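Local coordinates for protein probable TonB-dependent siderophore receptor PiuA (Acinetobacter baumannii, PDB 5FP1) that probably takes part in the first step of iron uptake at the outer membrane by binding iron-chelating siderophores, possibly including ferric enterobactin, at residues Asn288-Ala293 with Phe330-Ala335; Ala29-Val34 with Arg348-Ala353; Ser232-Trp237 with Ala702-Gly707. All coordinates share one frame; numbering follows the deposited sequence. Where two conformers were deposited one is given.

Contact 1 of 3, residues Asn288-Ala293 with Phe330-Ala335; sequences NTAMYA and FTDQLA. With C8E ((hydroxyethyloxy)tri(ethyloxy)octane), chain J.
Two successive strands of the transmembrane beta-barrel pair here as a beta hairpin. T289 faces Q333 and M291 faces T331 in antiparallel hydrogen-bonded pairs. The strand axes run at 169° and approach to 4.7 Å. T289 N donates to Q333 O at 2.9 Å, and Q333 N returns a bond to T289 O. M291 and T331 bond in the same two-way fashion. Two waters extend the backbone network. One donates to Q333 O and also bonds T289 OG1. The other donates to M291 O and bonds T331 OG1.

The face bearing N288, A290, Y292, F330, D332 and L334 carries most of the side-chain contact. With CG anti to the backbone N (chi1 -172°), the N288 amide reaches the D332 carboxylate, and the two side chains cross at about a right angle. N288 ND2 meets the syn lone pair of D332 OD1 at 2.5 Å, short enough that its detail is doubtful. Y292 and F330 lie side by side. F330 CD1 sits over one face of the Y292 ring, toward its rim, 3.4 Å from Y292 CE2. The planes are 46° apart. A detergent molecule, C8E, passes the edge of the Y292 ring, and its C11 lies 3.4 Å from Y292 CB. This is consistent with a face turned to the membrane.

The other face looks inward. T289, M291, T331 and Q333 all touch I101 of the plug strand 101-102, and Q333 NE2 bonds E354 and the G100 carbonyl. Strands 264-279 and 346-368 flank the pair within the barrel wall.

Contact 2 of 3, residues Ala29-Val34 with Arg348-Ala353; sequences ANSKFV and RFNVGA
R348 and V34 meet where the plug-side loop before strand 43-47 reaches barrel strand 346-368. R348 passes V34 with its CB and CD, each 4.0 Å from V34 O. Its guanidinium is held by N426 through NH2. V34 CG2 packs against the R348 carbonyl, 3.4 Å from R348 O. F349 C lies 3.9 Å from V34 CG1, while the F349 side chain starts out away from the loop.

With CG anti to the backbone N (chi1 -178°), the N350 amide extends from the strand to the S31 carbonyl. N350 ND2 donates to S31 O at 3.0 Å, nearly straight at 175°. S31 O lies in the amide plane of N350, but the donor stands well above the carbonyl plane of S31. A water accepts from N350 ND2 at 3.0 Å and also bonds S31 OG. N350 OD1 is bonded to Y422 OH.

N30 to F33 form a type I beta turn that includes S31, and N30 OD1 accepts from K32 N in an Asx turn. The N350 amide is thus held at both ends, by loop, water and barrel. One direct hydrogen bond and one water bridge join the two segments, with V34 packing beside them.

Contact 3 of 3, residues Ser232-Trp237 with Ala702-Gly707; sequences SGIPYW and ATEAEG
I234 and A702 are joined by two backbone hydrogen bonds as an antiparallel hydrogen-bonded pair. I234 N donates to A702 O at 2.8 Å, almost straight at 173°. A702 N donates back to I234 O at 2.9 Å. The pairing is brief: the short strands 234-237 and 702-704 run at 130° to each other. G233 also comes close, with its CA against A702 O.

Water bridges continue the link past the bonded pair. The carbonyl of S232 is the shared acceptor. One water donates to S232 O at 2.7 Å and bonds T703 OG1 at 2.8 Å. A second water donates to S232 O at longer range and accepts from E704 N at 2.9 Å.

Side-chain packing is lighter. I234 and E704 cross obliquely. With CG anti to the backbone N (chi1 -166°) and the chain extended beyond it, E704 carries its carboxylate to the flank of I234. E704 OE1 comes within 3.7 Å of I234 CG1 and about as near to I234 CD1. This buried carboxylate has its own polar partner, since E704 OE2 accepts from G254 N. The Y236 ring meets the A702 methyl obliquely, with Y236 CE1 4.2 Å from A702 CB. Y236 OH is tied to Y697 O.

Strand 701-704 is the middle of a small antiparallel sheet, between 234-238 and 693-696. The sheet joins two inter-strand loops far apart in sequence: strand 234-238 comes from the connection of barrel strands 215-226 and 264-279, strands 693-696 and 701-704 from that of 678-685 and 709-717. I234 touches F693, Y236 touches A696 and T703 touches K695. S232 and P235 also pack on P304 of barrel strand 284-304, and S232 OG bonds T302 O.

In the fold
Contacts 1 and 2 adjoin through strands 315-341 and 346-368, neighbours in the barrel wall. Their centres are 15 Å apart. L334 O of contact 1 probably accepts a hydrogen bond from A353 N of contact 2, 2.9 Å away. Both tie the wall to the plug side, contact 1 through I101 and contact 2 through the loop 29-34. A C8E detergent touches contact 1, and the side chain of N350 is about 11 Å from a bound C8E. Contact 3 lies across the chain's centre, its centre 39 Å from contact 1 and 42 Å from contact 2. Strand 284-304, which supplies contact 1, also reaches contact 3: its P304 is touched by S232 and P235.

Contact 1 of 3, residues Asn288-Ala293 with Phe330-Ala335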
ATOM      1  N   ASN A 288       4.355  25.709  -3.995  1.00 21.97           N
ATOM      2  CA  ASN A 288       5.597  24.979  -3.864  1.00 22.46           C
ATOM      3  C   ASN A 288       5.530  24.120  -2.618  1.00 25.48           C
ATOM      4  O   ASN A 288       5.197  24.596  -1.533  1.00 21.86           O
ATOM      5  CB  ASN A 288       6.843  25.878  -3.776  1.00 23.33           C
ATOM      6  CG  ASN A 288       8.140  25.078  -3.825  1.00 22.03           C
ATOM      7  OD1 ASN A 288       8.764  24.771  -2.787  1.00 30.51           O
ATOM      8  ND2 ASN A 288       8.512  24.660  -4.996  1.00 19.40           N
ATOM      9  N   THR A 289       5.838  22.845  -2.783  1.00 20.03           N
ATOM     10  CA  THR A 289       5.862  21.928  -1.658  1.00 21.33           C
ATOM     11  C   THR A 289       7.261  21.311  -1.583  1.00 21.79           C
ATOM     12  O   THR A 289       7.770  20.748  -2.548  1.00 22.38           O
ATOM     13  CB  THR A 289       4.786  20.846  -1.791  1.00 24.38           C
ATOM     14  OG1 THR A 289       3.514  21.433  -2.089  1.00 26.73           O
ATOM     15  CG2 THR A 289       4.669  20.006  -0.497  1.00 24.46           C
ATOM     16  N   ALA A 290       7.898  21.466  -0.434  1.00 23.88           N
ATOM     17  CA  ALA A 290       9.198  20.854  -0.180  1.00 21.23           C
ATOM     18  C   ALA A 290       8.992  19.810   0.924  1.00 23.08           C
ATOM     19  O   ALA A 290       8.362  20.120   1.944  1.00 23.09           O
ATOM     20  CB  ALA A 290      10.203  21.930   0.246  1.00 25.41           C
ATOM     21  N   MET A 291       9.473  18.581   0.708  1.00 21.67           N
ATOM     22  CA  MET A 291       9.295  17.465   1.677  1.00 21.19           C
ATOM     23  C   MET A 291      10.624  16.776   1.917  1.00 19.09           C
ATOM     24  O   MET A 291      11.359  16.478   0.992  1.00 20.46           O
ATOM     25  CB  MET A 291       8.249  16.427   1.240  1.00 22.93           C
ATOM     26  CG  MET A 291       8.377  15.026   1.948  1.00 30.50           C
ATOM     27  SD  MET A 291       6.839  14.131   1.634  1.00 51.20           S
ATOM     28  CE  MET A 291       7.393  12.477   1.929  1.00 35.52           C
ATOM     29  N   TYR A 292      10.920  16.556   3.186  1.00 18.83           N
ATOM     30  CA  TYR A 292      12.142  15.931   3.617  1.00 22.88           C
ATOM     31  C   TYR A 292      11.703  14.670   4.373  1.00 20.82           C
ATOM     32  O   TYR A 292      10.888  14.751   5.285  1.00 22.31           O
ATOM     33  CB  TYR A 292      12.898  16.875   4.570  1.00 26.96           C
ATOM     34  CG  TYR A 292      13.265  18.247   3.977  1.00 38.15           C
ATOM     35  CD1 TYR A 292      12.335  19.300   3.936  1.00 42.91           C
ATOM     36  CD2 TYR A 292      14.545  18.488   3.473  1.00 46.31           C
ATOM     37  CE1 TYR A 292      12.667  20.529   3.397  1.00 40.13           C
ATOM     38  CE2 TYR A 292      14.884  19.718   2.929  1.00 46.08           C
ATOM     39  CZ  TYR A 292      13.940  20.727   2.903  1.00 44.67           C
ATOM     40  OH  TYR A 292      14.280  21.937   2.371  1.00 58.36           O
ATOM     41  N   ALA A 293      12.204  13.504   3.989  1.00 19.62           N
ATOM     42  CA  ALA A 293      11.778  12.271   4.656  1.00 19.29           C
ATOM     43  C   ALA A 293      12.972  11.459   5.100  1.00 18.66           C
ATOM     44  O   ALA A 293      13.958  11.343   4.384  1.00 20.65           O
ATOM     45  CB  ALA A 293      10.883  11.430   3.757  1.00 22.63           C
ATOM     46  N   PHE A 330      14.598  13.981  -0.423  1.00 17.01           N
ATOM     47  CA  PHE A 330      14.107  15.350  -0.575  1.00 17.30           C
ATOM     48  C   PHE A 330      13.315  15.436  -1.860  1.00 15.51           C
ATOM     49  O   PHE A 330      13.779  14.978  -2.912  1.00 19.04           O
ATOM     50  CB  PHE A 330      15.263  16.358  -0.673  1.00 21.31           C
ATOM     51  CG  PHE A 330      14.800  17.762  -1.040  1.00 20.58           C
ATOM     52  CD1 PHE A 330      14.073  18.520  -0.146  1.00 28.17           C
ATOM     53  CD2 PHE A 330      15.058  18.280  -2.289  1.00 25.16           C
ATOM     54  CE1 PHE A 330      13.620  19.793  -0.483  1.00 29.39           C
ATOM     55  CE2 PHE A 330      14.607  19.544  -2.637  1.00 26.28           C
ATOM     56  CZ  PHE A 330      13.868  20.285  -1.740  1.00 24.94           C
ATOM     57  N   THR A 331      12.133  16.036  -1.774  1.00 16.89           N
ATOM     58  CA  THR A 331      11.301  16.261  -2.954  1.00 17.00           C
ATOM     59  C   THR A 331      10.828  17.712  -2.961  1.00 20.65           C
ATOM     60  O   THR A 331      10.450  18.249  -1.918  1.00 19.83           O
ATOM     61  CB  THR A 331      10.077  15.315  -2.934  1.00 19.68           C
ATOM     62  OG1 THR A 331      10.523  13.957  -2.809  1.00 19.32           O
ATOM     63  CG2 THR A 331       9.250  15.451  -4.219  1.00 21.56           C
ATOM     64  N   ASP A 332      10.836  18.333  -4.133  1.00 19.54           N
ATOM     65  CA  ASP A 332      10.190  19.634  -4.301  1.00 19.13           C
ATOM     66  C   ASP A 332       9.253  19.559  -5.506  1.00 17.44           C
ATOM     67  O   ASP A 332       9.671  19.133  -6.584  1.00 20.17           O
ATOM     68  CB  ASP A 332      11.217  20.728  -4.504  1.00 19.10           C
ATOM     69  CG  ASP A 332      10.603  22.112  -4.384  1.00 23.85           C
ATOM     70  OD1 ASP A 332       9.815  22.502  -5.288  1.00 23.52           O
ATOM     71  OD2 ASP A 332      10.838  22.761  -3.345  1.00 25.08           O
ATOM     72  N   GLN A 333       8.004  19.959  -5.307  1.00 17.89           N
ATOM     73  CA  GLN A 333       7.013  20.065  -6.397  1.00 20.45           C
ATOM     74  C   GLN A 333       6.552  21.516  -6.511  1.00 21.03           C
ATOM     75  O   GLN A 333       6.116  22.115  -5.524  1.00 23.57           O
ATOM     76  CB  GLN A 333       5.763  19.249  -6.095  1.00 18.97           C
ATOM     77  CG  GLN A 333       5.976  17.773  -5.977  1.00 23.63           C
ATOM     78  CD  GLN A 333       4.687  17.035  -5.650  1.00 25.24           C
ATOM     79  OE1 GLN A 333       3.786  17.593  -5.028  1.00 27.48           O
ATOM     80  NE2 GLN A 333       4.614  15.766  -6.040  1.00 26.09           N
ATOM     81  N   LEU A 334       6.572  22.038  -7.728  1.00 21.13           N
ATOM     82  CA  LEU A 334       6.090  23.395  -8.020  1.00 20.80           C
ATOM     83  C   LEU A 334       4.948  23.238  -9.015  1.00 22.93           C
ATOM     84  O   LEU A 334       5.131  22.608 -10.055  1.00 23.27           O
ATOM     85  CB  LEU A 334       7.235  24.201  -8.644  1.00 23.05           C
ATOM     86  CG  LEU A 334       6.987  25.657  -9.045  1.00 25.26           C
ATOM     87  CD1 LEU A 334       6.695  26.469  -7.798  1.00 25.96           C
ATOM     88  CD2 LEU A 334       8.218  26.178  -9.755  1.00 31.51           C
ATOM     89  N   ALA A 335       3.756  23.714  -8.654  1.00 21.46           N
ATOM     90  CA  ALA A 335       2.561  23.490  -9.457  1.00 22.80           C
ATOM     91  C   ALA A 335       1.791  24.791  -9.596  1.00 26.73           C
ATOM     92  O   ALA A 335       1.510  25.465  -8.606  1.00 24.22           O
ATOM     93  CB  ALA A 335       1.651  22.467  -8.813  1.00 23.52           C
TER
HETATM   94  C1  C8E J1724      20.090  12.965  -0.244  1.00 46.92           C
HETATM   95  C2  C8E J1724      18.668  13.464  -0.124  1.00 48.56           C
HETATM   96  C3  C8E J1724      18.423  14.133   1.228  1.00 52.07           C
HETATM   97  C4  C8E J1724      18.696  15.633   1.166  1.00 60.39           C
HETATM   98  C5  C8E J1724      18.541  16.309   2.525  1.00 59.90           C
HETATM   99  C6  C8E J1724      17.158  16.056   3.101  1.00 65.59           C
HETATM  100  C7  C8E J1724      17.109  14.770   3.929  1.00 54.67           C
HETATM  101  C8  C8E J1724      15.946  14.797   4.910  1.00 46.88           C
HETATM  102  O9  C8E J1724      16.416  14.343   6.179  1.00 50.76           O
HETATM  103  C10 C8E J1724      15.376  14.060   7.128  1.00 58.32           C
HETATM  104  C11 C8E J1724      14.267  15.112   7.136  1.00 57.13           C
HETATM  105  O12 C8E J1724      13.413  14.949   8.280  1.00 69.48           O
HETATM  106  O   HOH W   1       3.386  22.033  -4.870  1.00 29.96           O
HETATM  107  O   HOH W   2      10.713  13.499  -0.130  1.00 24.32           O

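Contact 2 of 3, residues Ala29-Val34 with Arg348-Ala353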
ATOM      1  N   ALA A  29      -8.659  15.139  -2.778  1.00 23.41           N
ATOM      2  CA  ALA A  29      -7.820  16.153  -2.137  1.00 24.20           C
ATOM      3  C   ALA A  29      -6.538  16.364  -2.929  1.00 22.84           C
ATOM      4  O   ALA A  29      -5.740  17.226  -2.629  1.00 24.83           O
ATOM      5  CB  ALA A  29      -7.512  15.747  -0.690  1.00 24.59           C
ATOM      6  N   ASN A  30      -6.343  15.580  -3.979  1.00 21.07           N
ATOM      7  CA  ASN A  30      -5.160  15.688  -4.805  1.00 19.38           C
ATOM      8  C   ASN A  30      -5.390  16.720  -5.929  1.00 23.56           C
ATOM      9  O   ASN A  30      -6.271  16.550  -6.779  1.00 20.69           O
ATOM     10  CB  ASN A  30      -4.856  14.282  -5.358  1.00 20.66           C
ATOM     11  CG  ASN A  30      -3.616  14.210  -6.246  1.00 22.57           C
ATOM     12  OD1 ASN A  30      -3.049  15.212  -6.652  1.00 23.17           O
ATOM     13  ND2 ASN A  30      -3.204  12.983  -6.568  1.00 23.63           N
ATOM     14  N   SER A  31      -4.602  17.789  -5.944  1.00 20.53           N
ATOM     15  CA  SER A  31      -4.809  18.864  -6.917  1.00 26.11           C
ATOM     16  C   SER A  31      -4.448  18.468  -8.363  1.00 23.62           C
ATOM     17  O   SER A  31      -4.701  19.225  -9.318  1.00 25.77           O
ATOM     18  CB  SER A  31      -4.075  20.135  -6.483  1.00 28.28           C
ATOM     19  OG  SER A  31      -2.681  20.027  -6.726  1.00 37.47           O
ATOM     20  N   LYS A  32      -3.875  17.284  -8.548  1.00 21.53           N
ATOM     21  CA  LYS A  32      -3.691  16.749  -9.901  1.00 19.81           C
ATOM     22  C   LYS A  32      -4.969  16.197 -10.546  1.00 21.86           C
ATOM     23  O   LYS A  32      -4.998  15.979 -11.763  1.00 24.50           O
ATOM     24  CB  LYS A  32      -2.584  15.694  -9.915  1.00 20.78           C
ATOM     25  CG  LYS A  32      -1.234  16.333  -9.702  1.00 22.54           C
ATOM     26  CD  LYS A  32      -0.092  15.402  -9.961  1.00 24.98           C
ATOM     27  CE  LYS A  32       1.228  16.085  -9.681  1.00 23.32           C
ATOM     28  NZ  LYS A  32       2.259  15.028  -9.689  1.00 23.68           N
ATOM     29  N   PHE A  33      -5.994  15.948  -9.738  1.00 19.92           N
ATOM     30  CA  PHE A  33      -7.329  15.623 -10.226  1.00 20.48           C
ATOM     31  C   PHE A  33      -8.068  16.951 -10.291  1.00 21.92           C
ATOM     32  O   PHE A  33      -8.591  17.439  -9.309  1.00 27.25           O
ATOM     33  CB  PHE A  33      -8.071  14.671  -9.292  1.00 21.09           C
ATOM     34  CG  PHE A  33      -7.668  13.223  -9.434  1.00 21.85           C
ATOM     35  CD1 PHE A  33      -7.866  12.542 -10.630  1.00 23.63           C
ATOM     36  CD2 PHE A  33      -7.117  12.536  -8.371  1.00 24.82           C
ATOM     37  CE1 PHE A  33      -7.500  11.212 -10.768  1.00 24.74           C
ATOM     38  CE2 PHE A  33      -6.759  11.194  -8.487  1.00 24.18           C
ATOM     39  CZ  PHE A  33      -6.940  10.528  -9.694  1.00 23.09           C
ATOM     40  N   VAL A  34      -8.069  17.538 -11.469  1.00 21.41           N
ATOM     41  CA  VAL A  34      -8.595  18.873 -11.663  1.00 23.69           C
ATOM     42  C   VAL A  34     -10.114  18.933 -11.774  1.00 28.58           C
ATOM     43  O   VAL A  34     -10.701  20.024 -11.725  1.00 32.46           O
ATOM     44  CB  VAL A  34      -7.949  19.493 -12.906  1.00 24.51           C
ATOM     45  CG1 VAL A  34      -6.439  19.557 -12.712  1.00 28.57           C
ATOM     46  CG2 VAL A  34      -8.288  18.694 -14.169  1.00 26.06           C
ATOM     47  N   ARG A 348      -9.424  23.605 -16.884  1.00 28.96           N
ATOM     48  CA  ARG A 348      -9.109  23.320 -15.496  1.00 26.73           C
ATOM     49  C   ARG A 348      -7.775  22.590 -15.489  1.00 27.15           C
ATOM     50  O   ARG A 348      -7.657  21.502 -16.063  1.00 23.98           O
ATOM     51  CB  ARG A 348     -10.210  22.495 -14.864  1.00 29.88           C
ATOM     52  CG  ARG A 348     -11.467  23.318 -14.634  1.00 35.69           C
ATOM     53  CD  ARG A 348     -12.625  22.469 -14.212  1.00 48.49           C
ATOM     54  NE  ARG A 348     -13.009  21.489 -15.234  1.00 55.62           N
ATOM     55  CZ  ARG A 348     -14.012  20.640 -15.055  1.00 50.24           C
ATOM     56  NH1 ARG A 348     -14.712  20.696 -13.925  1.00 57.59           N
ATOM     57  NH2 ARG A 348     -14.317  19.739 -15.977  1.00 40.13           N
ATOM     58  N   PHE A 349      -6.750  23.226 -14.933  1.00 22.20           N
ATOM     59  CA  PHE A 349      -5.387  22.770 -15.195  1.00 22.67           C
ATOM     60  C   PHE A 349      -4.494  22.651 -13.960  1.00 23.05           C
ATOM     61  O   PHE A 349      -4.754  23.228 -12.900  1.00 24.85           O
ATOM     62  CB  PHE A 349      -4.714  23.694 -16.199  1.00 24.59           C
ATOM     63  CG  PHE A 349      -4.478  25.082 -15.674  1.00 30.39           C
ATOM     64  CD1 PHE A 349      -3.337  25.378 -14.948  1.00 32.41           C
ATOM     65  CD2 PHE A 349      -5.385  26.103 -15.935  1.00 34.02           C
ATOM     66  CE1 PHE A 349      -3.108  26.659 -14.464  1.00 29.20           C
ATOM     67  CE2 PHE A 349      -5.156  27.381 -15.460  1.00 33.18           C
ATOM     68  CZ  PHE A 349      -4.025  27.656 -14.716  1.00 31.67           C
ATOM     69  N   ASN A 350      -3.426  21.906 -14.156  1.00 22.84           N
ATOM     70  CA  ASN A 350      -2.353  21.780 -13.193  1.00 21.94           C
ATOM     71  C   ASN A 350      -1.151  21.523 -14.055  1.00 22.67           C
ATOM     72  O   ASN A 350      -1.090  20.518 -14.799  1.00 22.11           O
ATOM     73  CB  ASN A 350      -2.633  20.645 -12.198  1.00 24.44           C
ATOM     74  CG  ASN A 350      -1.545  20.511 -11.146  1.00 19.77           C
ATOM     75  OD1 ASN A 350      -0.392  20.835 -11.404  1.00 20.01           O
ATOM     76  ND2 ASN A 350      -1.906  20.046  -9.971  1.00 24.29           N
ATOM     77  N   VAL A 351      -0.225  22.478 -14.047  0.50 19.48           N
ATOM     78  CA  VAL A 351       1.026  22.344 -14.764  0.50 18.83           C
ATOM     79  C   VAL A 351       2.168  22.555 -13.772  0.50 21.64           C
ATOM     80  O   VAL A 351       2.056  23.354 -12.844  0.50 22.42           O
ATOM     81  CB  VAL A 351       1.110  23.337 -15.940  0.50 23.17           C
ATOM     82  CG1 VAL A 351      -0.111  23.174 -16.837  0.50 26.90           C
ATOM     83  CG2 VAL A 351       1.218  24.778 -15.446  0.50 18.70           C
ATOM     84  N   GLY A 352       3.262  21.826 -13.948  1.00 20.85           N
ATOM     85  CA  GLY A 352       4.285  21.801 -12.911  1.00 23.15           C
ATOM     86  C   GLY A 352       5.549  21.063 -13.185  1.00 20.75           C
ATOM     87  O   GLY A 352       5.791  20.560 -14.289  1.00 20.77           O
ATOM     88  N   ALA A 353       6.396  21.042 -12.157  1.00 20.19           N
ATOM     89  CA  ALA A 353       7.701  20.465 -12.263  1.00 20.26           C
ATOM     90  C   ALA A 353       8.031  19.828 -10.915  1.00 20.15           C
ATOM     91  O   ALA A 353       7.507  20.250  -9.892  1.00 19.46           O
ATOM     92  CB  ALA A 353       8.711  21.533 -12.585  1.00 24.91           C
TER
HETATM   93  O   HOH W   3      -0.238  19.426  -7.574  1.00 36.99           O

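Contact 3 of 3, residues Ser232-Trp237 with Ala702-Gly707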
ATOM      1  N   SER A 232       5.342 -14.224  11.140  1.00 17.05           N
ATOM      2  CA  SER A 232       5.882 -15.234  10.272  1.00 17.36           C
ATOM      3  C   SER A 232       4.749 -15.572   9.299  1.00 19.24           C
ATOM      4  O   SER A 232       3.976 -14.701   8.876  1.00 23.59           O
ATOM      5  CB  SER A 232       6.321 -16.459  11.091  1.00 17.21           C
ATOM      6  OG  SER A 232       6.952 -17.460  10.289  1.00 16.94           O
ATOM      7  N   GLY A 233       4.627 -16.827   8.941  1.00 15.51           N
ATOM      8  CA  GLY A 233       3.554 -17.253   8.069  1.00 14.54           C
ATOM      9  C   GLY A 233       3.305 -18.740   8.223  1.00 15.67           C
ATOM     10  O   GLY A 233       3.841 -19.360   9.144  1.00 16.98           O
ATOM     11  N   ILE A 234       2.501 -19.296   7.318  1.00 14.41           N
ATOM     12  CA  ILE A 234       2.179 -20.726   7.302  1.00 17.40           C
ATOM     13  C   ILE A 234       2.747 -21.322   6.017  1.00 17.52           C
ATOM     14  O   ILE A 234       2.514 -20.788   4.903  1.00 17.41           O
ATOM     15  CB  ILE A 234       0.670 -20.971   7.407  1.00 16.73           C
ATOM     16  CG1 ILE A 234       0.087 -20.268   8.628  1.00 17.29           C
ATOM     17  CG2 ILE A 234       0.358 -22.470   7.416  1.00 17.04           C
ATOM     18  CD1 ILE A 234       0.668 -20.712   9.967  1.00 19.39           C
ATOM     19  N   PRO A 235       3.557 -22.378   6.153  1.00 16.36           N
ATOM     20  CA  PRO A 235       4.257 -22.913   4.972  1.00 17.07           C
ATOM     21  C   PRO A 235       3.297 -23.616   4.017  1.00 18.69           C
ATOM     22  O   PRO A 235       2.356 -24.258   4.478  1.00 17.43           O
ATOM     23  CB  PRO A 235       5.221 -23.937   5.573  1.00 18.04           C
ATOM     24  CG  PRO A 235       4.542 -24.390   6.836  1.00 18.23           C
ATOM     25  CD  PRO A 235       3.791 -23.204   7.352  1.00 17.84           C
ATOM     26  N   TYR A 236       3.555 -23.537   2.715  1.00 15.59           N
ATOM     27  CA  TYR A 236       2.762 -24.313   1.742  1.00 17.51           C
ATOM     28  C   TYR A 236       3.117 -25.792   1.910  1.00 18.62           C
ATOM     29  O   TYR A 236       4.305 -26.145   2.087  1.00 18.43           O
ATOM     30  CB  TYR A 236       3.127 -23.948   0.313  1.00 16.58           C
ATOM     31  CG  TYR A 236       2.785 -22.519  -0.106  1.00 17.88           C
ATOM     32  CD1 TYR A 236       1.466 -22.070  -0.126  1.00 17.62           C
ATOM     33  CD2 TYR A 236       3.774 -21.641  -0.505  1.00 18.68           C
ATOM     34  CE1 TYR A 236       1.149 -20.764  -0.493  1.00 18.69           C
ATOM     35  CE2 TYR A 236       3.458 -20.355  -0.917  1.00 19.36           C
ATOM     36  CZ  TYR A 236       2.158 -19.920  -0.897  1.00 17.44           C
ATOM     37  OH  TYR A 236       1.887 -18.632  -1.318  1.00 18.84           O
ATOM     38  N   TRP A 237       2.107 -26.658   1.815  1.00 18.03           N
ATOM     39  CA  TRP A 237       2.361 -28.087   1.859  1.00 17.91           C
ATOM     40  C   TRP A 237       1.265 -28.878   1.170  1.00 18.80           C
ATOM     41  O   TRP A 237       0.073 -28.599   1.335  1.00 18.00           O
ATOM     42  CB  TRP A 237       2.521 -28.587   3.312  1.00 20.45           C
ATOM     43  CG  TRP A 237       3.161 -29.963   3.390  1.00 18.61           C
ATOM     44  CD1 TRP A 237       2.550 -31.150   3.736  1.00 21.94           C
ATOM     45  CD2 TRP A 237       4.500 -30.297   3.028  1.00 18.00           C
ATOM     46  NE1 TRP A 237       3.448 -32.194   3.649  1.00 20.97           N
ATOM     47  CE2 TRP A 237       4.651 -31.705   3.219  1.00 19.60           C
ATOM     48  CE3 TRP A 237       5.605 -29.552   2.611  1.00 17.46           C
ATOM     49  CZ2 TRP A 237       5.830 -32.354   2.979  1.00 19.20           C
ATOM     50  CZ3 TRP A 237       6.788 -30.213   2.371  1.00 21.05           C
ATOM     51  CH2 TRP A 237       6.881 -31.613   2.539  1.00 21.22           C
ATOM     52  N   ALA A 702       2.466 -18.486   3.105  1.00 14.68           N
ATOM     53  CA  ALA A 702       1.419 -17.481   3.045  1.00 16.72           C
ATOM     54  C   ALA A 702       1.192 -16.881   4.419  1.00 18.87           C
ATOM     55  O   ALA A 702       1.480 -17.502   5.441  1.00 18.19           O
ATOM     56  CB  ALA A 702       0.140 -18.085   2.547  1.00 16.27           C
ATOM     57  N   THR A 703       0.627 -15.682   4.456  1.00 16.35           N
ATOM     58  CA  THR A 703       0.437 -14.974   5.706  1.00 14.69           C
ATOM     59  C   THR A 703      -1.001 -15.153   6.137  1.00 16.26           C
ATOM     60  O   THR A 703      -1.930 -14.837   5.388  1.00 15.58           O
ATOM     61  CB  THR A 703       0.722 -13.463   5.541  1.00 17.44           C
ATOM     62  OG1 THR A 703       2.080 -13.286   5.128  1.00 17.57           O
ATOM     63  CG2 THR A 703       0.495 -12.685   6.824  1.00 19.70           C
ATOM     64  N   GLU A 704      -1.184 -15.647   7.355  1.00 14.56           N
ATOM     65  CA  GLU A 704      -2.507 -15.781   7.940  1.00 16.42           C
ATOM     66  C   GLU A 704      -3.084 -14.449   8.403  1.00 14.76           C
ATOM     67  O   GLU A 704      -2.410 -13.611   9.010  1.00 17.08           O
ATOM     68  CB  GLU A 704      -2.454 -16.804   9.102  1.00 19.26           C
ATOM     69  CG  GLU A 704      -3.802 -17.301   9.606  1.00 20.06           C
ATOM     70  CD  GLU A 704      -3.655 -18.369  10.700  1.00 25.94           C
ATOM     71  OE1 GLU A 704      -2.561 -18.974  10.823  1.00 22.74           O
ATOM     72  OE2 GLU A 704      -4.628 -18.597  11.437  1.00 22.70           O
ATOM     73  N   ALA A 705      -4.367 -14.233   8.118  1.00 15.65           N
ATOM     74  CA  ALA A 705      -5.059 -13.068   8.642  1.00 16.02           C
ATOM     75  C   ALA A 705      -5.281 -13.228  10.136  1.00 21.19           C
ATOM     76  O   ALA A 705      -5.244 -14.332  10.676  1.00 17.42           O
ATOM     77  CB  ALA A 705      -6.397 -12.882   7.932  1.00 20.49           C
ATOM     78  N   GLU A 706      -5.456 -12.105  10.807  1.00 19.94           N
ATOM     79  CA  GLU A 706      -5.754 -12.090  12.219  1.00 21.15           C
ATOM     80  C   GLU A 706      -7.088 -12.808  12.490  1.00 20.41           C
ATOM     81  O   GLU A 706      -7.983 -12.814  11.631  1.00 19.62           O
ATOM     82  CB  GLU A 706      -5.896 -10.641  12.677  1.00 26.10           C
ATOM     83  CG  GLU A 706      -7.154 -10.036  12.106  1.00 34.65           C
ATOM     84  CD  GLU A 706      -7.330  -8.558  12.385  1.00 58.80           C
ATOM     85  OE1 GLU A 706      -6.457  -7.966  13.076  1.00 61.15           O
ATOM     86  OE2 GLU A 706      -8.367  -8.007  11.923  1.00 60.35           O
ATOM     87  N   GLY A 707      -7.179 -13.438  13.664  1.00 22.03           N
ATOM     88  CA  GLY A 707      -8.408 -14.079  14.163  1.00 21.45           C
ATOM     89  C   GLY A 707      -9.442 -13.077  14.669  1.00 20.46           C
ATOM     90  O   GLY A 707      -9.287 -11.872  14.524  1.00 19.09           O
TER
HETATM   91  O   HOH W   4       0.879 -15.682   9.405  1.00 20.06           O
HETATM   92  O   HOH W   5       3.838 -12.637   7.151  1.00 20.33           O